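Local coordinates for protein soluble secreted antigen MPT53 (Mycobacterium tuberculosis, PDB 1LU4) that probably acts as a secreted thioredoxin-fold disulfide oxidoreductase that oxidises reduced, unfolded exported proteins so that they form disulfide bonds, at residues Leu5-Thr10 and Thr82-Ala87. Numbering follows the deposited sequence.
Sequences LQFTAT and TNLNDA
Thr10 and Leu84 bring their CA atoms to 5.7 Å where strand 8-10 meets strand 82-85 almost at a right angle, the two directions differing by 92°. Between these residues the backbones share one direct hydrogen bond: Asn85 N donates to Thr10 O at 2.9 Å, with 159° at the hydrogen. The same oxygen receives a CA-H...O contact from Leu84 CA at 3.6 Å. Water 1 adds a second link, accepting from Thr10 N and donating to Asn85 O, so that the amide N and carbonyl O of both Thr10 and Asn85 are used across the junction. Leu84 carries the apolar part. Its CG stands anti to its own carbonyl carbon (chi1 -58°) and both methyls lie against Ala9 CB, 3.7 Å from CD1 and 3.9 Å from CD2. CD1 also runs tip to tip into Phe7, meeting CE1 at 3.8 Å at the edge of the ring, near its plane. Ile91 of helix 90-94 touches Phe7, Ala9 and Leu84 alike, while Val59 and Ile61 back Leu84 from strand 57-62. Strand 82-85 is an outermost strand of the mixed five-stranded sheet of this thioredoxin-like fold, and strand 8-10 pairs with 16-18 in a separate N-terminal hairpin, which a backbone hydrogen bond between Leu12 and Asn83 ties further to the sheet edge. Thr10 and Asn85 thus join hairpin and sheet edge by one direct and one water-mediated backbone link, beside a small patch of methyl and ring-edge packing.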
loop_
_atom_site.group_PDB
_atom_site.type_symbol
_atom_site.label_atom_id
_atom_site.label_comp_id
_atom_site.label_asym_id
_atom_site.label_seq_id
_atom_site.Cartn_x
_atom_site.Cartn_y
_atom_site.Cartn_z
ATOM N N LEU A 5 -0.805 12.456 4.699
ATOM C CA LEU A 5 0.281 11.558 5.084
ATOM C C LEU A 5 0.658 11.754 6.561
ATOM O O LEU A 5 1.457 10.984 7.060
ATOM C CB LEU A 5 1.510 11.819 4.221
ATOM C CG LEU A 5 1.376 11.354 2.770
ATOM C CD1 LEU A 5 2.516 11.920 1.938
ATOM C CD2 LEU A 5 1.373 9.814 2.694
ATOM N N GLN A 6 0.128 12.752 7.278
ATOM C CA GLN A 6 0.482 13.026 8.661
ATOM C C GLN A 6 -0.292 12.093 9.571
ATOM O O GLN A 6 -1.216 12.508 10.261
ATOM C CB GLN A 6 0.214 14.493 8.971
ATOM C CG GLN A 6 0.532 15.423 7.815
ATOM C CD GLN A 6 1.391 16.557 8.351
ATOM O OE1 GLN A 6 1.345 17.626 7.777
ATOM N NE2 GLN A 6 2.096 16.215 9.424
ATOM N N PHE A 7 0.068 10.811 9.511
ATOM C CA PHE A 7 -0.539 9.826 10.400
ATOM C C PHE A 7 0.577 9.032 11.064
ATOM O O PHE A 7 1.674 8.981 10.504
ATOM C CB PHE A 7 -1.489 8.879 9.685
ATOM C CG PHE A 7 -0.861 8.069 8.552
ATOM C CD1 PHE A 7 -0.201 6.869 8.738
ATOM C CD2 PHE A 7 -0.976 8.518 7.241
ATOM C CE1 PHE A 7 0.347 6.171 7.704
ATOM C CE2 PHE A 7 -0.406 7.795 6.186
ATOM C CZ PHE A 7 0.247 6.585 6.397
ATOM N N THR A 8 0.218 8.376 12.146
ATOM C CA THR A 8 1.144 7.374 12.704
ATOM C C THR A 8 0.419 6.046 12.721
ATOM O O THR A 8 -0.811 5.942 12.693
ATOM C CB THR A 8 1.714 7.758 14.076
ATOM O OG1 THR A 8 0.658 7.891 15.044
ATOM C CG2 THR A 8 2.428 9.102 13.965
ATOM N N ALA A 9 1.262 5.021 12.724
ATOM C CA ALA A 9 0.744 3.686 12.585
ATOM C C ALA A 9 1.622 2.653 13.260
ATOM O O ALA A 9 2.692 3.020 13.753
ATOM C CB ALA A 9 0.676 3.415 11.075
ATOM N N THR A 10 1.204 1.415 13.226
ATOM C CA THR A 10 2.017 0.278 13.708
ATOM C C THR A 10 2.134 -0.725 12.569
ATOM O O THR A 10 1.154 -1.081 11.935
ATOM C CB THR A 10 1.384 -0.405 14.915
ATOM O OG1 THR A 10 1.292 0.574 15.953
ATOM C CG2 THR A 10 2.214 -1.526 15.505
ATOM N N THR A 82 7.235 -1.861 4.018
ATOM C CA THR A 82 6.439 -1.656 5.231
ATOM C C THR A 82 4.979 -2.020 4.960
ATOM O O THR A 82 4.403 -1.594 3.972
ATOM C CB THR A 82 6.492 -0.160 5.616
ATOM O OG1 THR A 82 7.853 0.179 5.897
ATOM C CG2 THR A 82 5.642 0.097 6.853
ATOM N N ASN A 83 4.388 -2.770 5.880
ATOM C CA ASN A 83 2.932 -3.011 5.876
ATOM C C ASN A 83 2.390 -2.670 7.231
ATOM O O ASN A 83 2.920 -3.043 8.276
ATOM C CB ASN A 83 2.619 -4.483 5.508
ATOM C CG ASN A 83 2.807 -4.692 4.029
ATOM O OD1 ASN A 83 1.927 -4.407 3.221
ATOM N ND2 ASN A 83 4.001 -5.138 3.698
ATOM N N LEU A 84 1.294 -1.912 7.224
ATOM C CA LEU A 84 0.699 -1.344 8.421
ATOM C C LEU A 84 -0.534 -2.151 8.833
ATOM O O LEU A 84 -1.348 -2.516 7.993
ATOM C CB LEU A 84 0.258 0.119 8.187
ATOM C CG LEU A 84 1.464 1.010 7.737
ATOM C CD1 LEU A 84 0.997 2.441 7.547
ATOM C CD2 LEU A 84 2.622 0.972 8.719
ATOM N N ASN A 85 -0.637 -2.408 10.130
ATOM C CA ASN A 85 -1.835 -3.059 10.662
ATOM C C ASN A 85 -2.817 -1.950 11.030
ATOM O O ASN A 85 -2.728 -1.410 12.148
ATOM C CB ASN A 85 -1.432 -3.868 11.906
ATOM C CG ASN A 85 -2.650 -4.482 12.583
ATOM O OD1 ASN A 85 -3.739 -4.483 12.062
ATOM N ND2 ASN A 85 -2.429 -4.968 13.788
ATOM N N ASP A 86 -3.675 -1.557 10.111
ATOM C CA ASP A 86 -4.605 -0.460 10.371
ATOM C C ASP A 86 -5.849 -1.067 10.971
ATOM O O ASP A 86 -6.918 -1.154 10.363
ATOM C CB ASP A 86 -4.933 0.254 9.064
ATOM C CG ASP A 86 -5.802 1.490 9.250
ATOM O OD1 ASP A 86 -5.730 2.145 10.282
ATOM O OD2 ASP A 86 -6.561 1.819 8.326
ATOM N N ALA A 87 -5.699 -1.529 12.218
ATOM C CA ALA A 87 -6.638 -2.461 12.790
ATOM C C ALA A 87 -8.033 -1.858 12.850
ATOM O O ALA A 87 -9.021 -2.577 12.725
ATOM C CB ALA A 87 -6.175 -2.846 14.206
HETATM O O HOH W 1 -1.436 1.138 12.104
#